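Long-range contact in uncharacterized protein (Nitrosospira multiformis, PDB 3P51), which is of unknown function but belongs to the polyketide cyclase/dehydrase and lipid transport family, and so probably binds a hydrophobic ligand: residues G41-L53 with E57-E69. Sequence-based numbering, arbitrary orientation.
Sequences GGGGGYSVGARRL and EFLDTLIAYSEIE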
loop_
_atom_site.group_PDB
_atom_site.type_symbol
_atom_site.label_atom_id
_atom_site.label_comp_id
_atom_site.label_asym_id
_atom_site.label_seq_id
_atom_site.Cartn_x
_atom_site.Cartn_y
_atom_site.Cartn_z
ATOM N N GLY A 41 6.696 4.131 -28.753
ATOM C CA GLY A 41 6.975 2.748 -28.408
ATOM C C GLY A 41 5.739 1.882 -28.551
ATOM O O GLY A 41 4.665 2.380 -28.888
ATOM N N GLY A 42 5.888 0.585 -28.300
ATOM C CA GLY A 42 4.775 -0.346 -28.380
ATOM C C GLY A 42 3.912 -0.351 -27.130
ATOM O O GLY A 42 4.272 0.232 -26.103
ATOM N N GLY A 43 2.764 -1.013 -27.216
ATOM C CA GLY A 43 1.834 -1.083 -26.100
ATOM C C GLY A 43 0.762 -0.010 -26.189
ATOM O O GLY A 43 1.042 1.136 -26.573
ATOM N N GLY A 44 -0.468 -0.376 -25.833
ATOM C CA GLY A 44 -1.579 0.558 -25.874
ATOM C C GLY A 44 -1.746 1.355 -24.595
ATOM O O GLY A 44 -0.857 1.367 -23.739
ATOM N N GLY A 45 -2.897 2.008 -24.457
ATOM C CA GLY A 45 -3.156 2.888 -23.331
ATOM C C GLY A 45 -3.226 2.270 -21.941
ATOM O O GLY A 45 -3.299 3.000 -20.951
ATOM N N TYR A 46 -3.203 0.944 -21.843
ATOM C CA TYR A 46 -3.243 0.293 -20.538
ATOM C C TYR A 46 -2.091 -0.690 -20.398
ATOM O O TYR A 46 -2.089 -1.545 -19.503
ATOM C CB TYR A 46 -4.569 -0.463 -20.339
ATOM C CG TYR A 46 -5.743 0.165 -21.052
ATOM C CD1 TYR A 46 -6.238 1.403 -20.657
ATOM C CD2 TYR A 46 -6.357 -0.482 -22.122
ATOM C CE1 TYR A 46 -7.320 1.981 -21.306
ATOM C CE2 TYR A 46 -7.435 0.093 -22.783
ATOM C CZ TYR A 46 -7.910 1.328 -22.370
ATOM O OH TYR A 46 -8.976 1.914 -23.019
ATOM N N SER A 47 -1.115 -0.565 -21.286
ATOM C CA SER A 47 0.007 -1.496 -21.335
ATOM C C SER A 47 1.226 -0.940 -20.611
ATOM O O SER A 47 1.841 0.016 -21.062
ATOM C CB SER A 47 0.370 -1.802 -22.788
ATOM O OG SER A 47 1.501 -2.656 -22.861
ATOM N N VAL A 48 1.586 -1.547 -19.492
ATOM C CA VAL A 48 2.761 -1.083 -18.758
ATOM C C VAL A 48 3.995 -1.196 -19.651
ATOM O O VAL A 48 4.272 -2.258 -20.227
ATOM C CB VAL A 48 2.928 -1.855 -17.442
ATOM C CG1 VAL A 48 4.217 -1.458 -16.737
ATOM C CG2 VAL A 48 1.727 -1.582 -16.550
ATOM N N GLY A 49 4.725 -0.089 -19.773
ATOM C CA GLY A 49 5.842 -0.005 -20.693
ATOM C C GLY A 49 5.533 0.981 -21.802
ATOM O O GLY A 49 6.436 1.455 -22.493
ATOM N N ALA A 50 4.250 1.292 -21.981
ATOM C CA ALA A 50 3.834 2.232 -23.016
ATOM C C ALA A 50 4.470 3.570 -22.724
ATOM O O ALA A 50 4.750 3.867 -21.567
ATOM C CB ALA A 50 2.312 2.371 -23.024
ATOM N N ARG A 51 4.670 4.390 -23.756
ATOM C CA ARG A 51 5.257 5.703 -23.565
ATOM C C ARG A 51 4.476 6.765 -24.318
ATOM O O ARG A 51 3.694 6.470 -25.213
ATOM C CB ARG A 51 6.718 5.713 -24.013
ATOM C CG ARG A 51 7.508 4.507 -23.521
ATOM C CD ARG A 51 8.949 4.571 -23.997
ATOM N NE ARG A 51 9.735 5.444 -23.134
ATOM C CZ ARG A 51 11.005 5.764 -23.343
ATOM N NH1 ARG A 51 11.646 5.287 -24.406
ATOM N NH2 ARG A 51 11.632 6.557 -22.480
ATOM N N ARG A 52 4.689 8.015 -23.948
ATOM C CA ARG A 52 4.017 9.099 -24.630
ATOM C C ARG A 52 4.898 10.316 -24.600
ATOM O O ARG A 52 5.709 10.474 -23.690
ATOM C CB ARG A 52 2.671 9.409 -23.968
ATOM C CG ARG A 52 2.767 9.805 -22.505
ATOM C CD ARG A 52 1.385 9.922 -21.843
ATOM N NE ARG A 52 1.491 10.475 -20.491
ATOM C CZ ARG A 52 0.488 10.538 -19.621
ATOM N NH1 ARG A 52 -0.710 10.078 -19.949
ATOM N NH2 ARG A 52 0.688 11.060 -18.418
ATOM N N LEU A 53 4.726 11.168 -25.603
ATOM C CA LEU A 53 5.347 12.478 -25.633
ATOM C C LEU A 53 4.255 13.554 -25.621
ATOM O O LEU A 53 3.390 13.570 -26.492
ATOM C CB LEU A 53 6.204 12.614 -26.897
ATOM C CG LEU A 53 6.995 13.918 -26.986
ATOM C CD1 LEU A 53 8.184 13.856 -26.030
ATOM C CD2 LEU A 53 7.469 14.150 -28.410
ATOM N N GLU A 57 7.650 17.638 -25.499
ATOM C CA GLU A 57 8.758 17.821 -24.561
ATOM C C GLU A 57 8.723 16.966 -23.294
ATOM O O GLU A 57 9.762 16.742 -22.680
ATOM C CB GLU A 57 8.924 19.303 -24.211
ATOM C CG GLU A 57 7.703 19.923 -23.565
ATOM C CD GLU A 57 7.855 21.427 -23.365
ATOM O OE1 GLU A 57 8.768 22.014 -23.975
ATOM O OE2 GLU A 57 7.063 22.020 -22.601
ATOM N N PHE A 58 7.540 16.505 -22.891
ATOM C CA PHE A 58 7.446 15.565 -21.782
ATOM C C PHE A 58 7.418 14.150 -22.323
ATOM O O PHE A 58 6.454 13.762 -22.981
ATOM C CB PHE A 58 6.157 15.773 -20.989
ATOM C CG PHE A 58 6.114 17.042 -20.194
ATOM C CD1 PHE A 58 6.680 17.101 -18.931
ATOM C CD2 PHE A 58 5.475 18.164 -20.695
ATOM C CE1 PHE A 58 6.620 18.259 -18.188
ATOM C CE2 PHE A 58 5.413 19.331 -19.957
ATOM C CZ PHE A 58 5.982 19.377 -18.702
ATOM N N LEU A 59 8.456 13.373 -22.039
ATOM C CA LEU A 59 8.437 11.948 -22.370
ATOM C C LEU A 59 8.108 11.099 -21.131
ATOM O O LEU A 59 8.925 11.013 -20.213
ATOM C CB LEU A 59 9.788 11.523 -22.956
ATOM C CG LEU A 59 9.927 10.055 -23.385
ATOM C CD1 LEU A 59 8.957 9.710 -24.514
ATOM C CD2 LEU A 59 11.376 9.745 -23.781
ATOM N N ASP A 60 6.924 10.477 -21.113
ATOM C CA ASP A 60 6.471 9.621 -19.995
ATOM C C ASP A 60 6.481 8.133 -20.362
ATOM O O ASP A 60 6.148 7.771 -21.494
ATOM C CB ASP A 60 5.018 9.948 -19.615
ATOM C CG ASP A 60 4.842 11.324 -18.972
ATOM O OD1 ASP A 60 5.825 11.907 -18.463
ATOM O OD2 ASP A 60 3.690 11.816 -18.956
ATOM N N THR A 61 6.811 7.275 -19.394
ATOM C CA THR A 61 6.611 5.827 -19.522
ATOM C C THR A 61 5.636 5.314 -18.456
ATOM O O THR A 61 5.753 5.678 -17.286
ATOM C CB THR A 61 7.933 5.066 -19.367
ATOM O OG1 THR A 61 8.856 5.517 -20.363
ATOM C CG2 THR A 61 7.718 3.582 -19.554
ATOM N N LEU A 62 4.673 4.480 -18.860
ATOM C CA LEU A 62 3.738 3.870 -17.914
ATOM C C LEU A 62 4.471 2.778 -17.137
ATOM O O LEU A 62 4.976 1.808 -17.728
ATOM C CB LEU A 62 2.540 3.265 -18.664
ATOM C CG LEU A 62 1.360 2.695 -17.873
ATOM C CD1 LEU A 62 0.723 3.766 -16.983
ATOM C CD2 LEU A 62 0.319 2.110 -18.828
ATOM N N ILE A 63 4.551 2.931 -15.817
ATOM C CA ILE A 63 5.310 1.983 -14.999
ATOM C C ILE A 63 4.408 1.125 -14.109
ATOM O O ILE A 63 4.848 0.115 -13.552
ATOM C CB ILE A 63 6.362 2.706 -14.138
ATOM C CG1 ILE A 63 5.675 3.590 -13.089
ATOM C CG2 ILE A 63 7.310 3.553 -15.034
ATOM C CD1 ILE A 63 6.654 4.403 -12.234
ATOM N N ALA A 64 3.150 1.538 -13.958
ATOM C CA ALA A 64 2.173 0.726 -13.248
ATOM C C ALA A 64 0.769 1.191 -13.613
ATOM O O ALA A 64 0.534 2.382 -13.842
ATOM C CB ALA A 64 2.392 0.790 -11.725
ATOM N N TYR A 65 -0.152 0.235 -13.672
ATOM C CA TYR A 65 -1.546 0.511 -14.005
ATOM C C TYR A 65 -2.429 -0.431 -13.190
ATOM O O TYR A 65 -2.152 -1.632 -13.089
ATOM C CB TYR A 65 -1.782 0.291 -15.499
ATOM C CG TYR A 65 -3.120 0.768 -16.019
ATOM C CD1 TYR A 65 -3.219 1.935 -16.764
ATOM C CD2 TYR A 65 -4.279 0.047 -15.774
ATOM C CE1 TYR A 65 -4.451 2.374 -17.258
ATOM C CE2 TYR A 65 -5.515 0.472 -16.262
ATOM C CZ TYR A 65 -5.588 1.643 -17.004
ATOM O OH TYR A 65 -6.803 2.079 -17.493
ATOM N N SER A 66 -3.474 0.121 -12.586
ATOM C CA SER A 66 -4.411 -0.669 -11.808
ATOM C C SER A 66 -5.853 -0.340 -12.188
ATOM O O SER A 66 -6.342 0.769 -11.946
ATOM C CB SER A 66 -4.199 -0.455 -10.312
ATOM O OG SER A 66 -5.067 -1.305 -9.566
ATOM N N GLU A 67 -6.527 -1.305 -12.804
ATOM C CA GLU A 67 -7.932 -1.144 -13.119
ATOM C C GLU A 67 -8.722 -1.237 -11.813
ATOM O O GLU A 67 -9.671 -0.480 -11.594
ATOM C CB GLU A 67 -8.387 -2.233 -14.095
ATOM C CG GLU A 67 -9.891 -2.269 -14.332
ATOM C CD GLU A 67 -10.386 -1.052 -15.103
ATOM O OE1 GLU A 67 -9.555 -0.337 -15.707
ATOM O OE2 GLU A 67 -11.611 -0.812 -15.104
ATOM N N ILE A 68 -8.326 -2.169 -10.945
ATOM C CA ILE A 68 -9.070 -2.394 -9.711
ATOM C C ILE A 68 -8.953 -1.208 -8.756
ATOM O O ILE A 68 -9.931 -0.834 -8.124
ATOM C CB ILE A 68 -8.672 -3.713 -9.018
ATOM C CG1 ILE A 68 -9.523 -3.947 -7.763
ATOM C CG2 ILE A 68 -7.192 -3.737 -8.691
ATOM C CD1 ILE A 68 -9.145 -5.210 -6.994
ATOM N N GLU A 69 -7.770 -0.593 -8.671
ATOM C CA GLU A 69 -7.604 0.561 -7.784
ATOM C C GLU A 69 -7.782 1.882 -8.531
ATOM O O GLU A 69 -7.754 2.946 -7.921
ATOM C CB GLU A 69 -6.226 0.559 -7.109
ATOM C CG GLU A 69 -5.838 -0.747 -6.417
ATOM C CD GLU A 69 -6.675 -1.040 -5.192
ATOM O OE1 GLU A 69 -7.340 -0.105 -4.697
ATOM O OE2 GLU A 69 -6.673 -2.209 -4.730
#
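Arg52 meets Asp60 because its CG is wedged between the backbone N and the carbonyl carbon (chi1 59°), from where the chain runs straight out to NE, while Asp60 holds its CG beside its own N. The guanidinium presents its side edge, and both NE (3.0 Å) and NH2 (3.1 Å) of Arg52 donate to Asp60 OD2. That oxygen lies practically in the guanidinium plane and takes NE on its anti lone pair and NH2 on the same side but out of the carboxylate plane; the carboxylate is turned 49° away. NH1 of Arg52 goes to the carbonyl of Phe24, and the rings of Phe24 and Tyr74 give the buried cation further pi partners. Thr61 and Arg51 meet on the other face of the sheet: Arg51, bent at chi3, brings NE to within 2.9 Å of Thr61 OG1, its NH2 lying near Leu59 CD2. Asp77 binds both Arg51 NH2 and Thr61 OG1.

Strands 51-54 and 58-66 form an antiparallel hairpin within the curved sheet of the Bet v 1-like (START) fold. Arg52 and Asp60 are its hydrogen-bonded pair, with Asp60 N 2.8 Å from Arg52 O. Ahead of strand 51-54, two residues of the type II turn Ser47-Ala50 still bond to Leu62: Leu62 N donates to Ala50 O, and Gly49 N to Leu62 O.

At that turn Leu62 CD2 meets Ser47 O at 3.4 Å, and Val48 CG1 lies against the carbonyl oxygens of Leu62 and Ile63. Tyr46 lays CB over a face of the Tyr65 ring, 4.2 Å from its centroid, the two ring planes 67° apart. Tyr65 OH bonds to Arg22 O, while Val48 and Tyr65 also pack against Tyr65 and Val48 of the second subunit, whose strand extends this sheet.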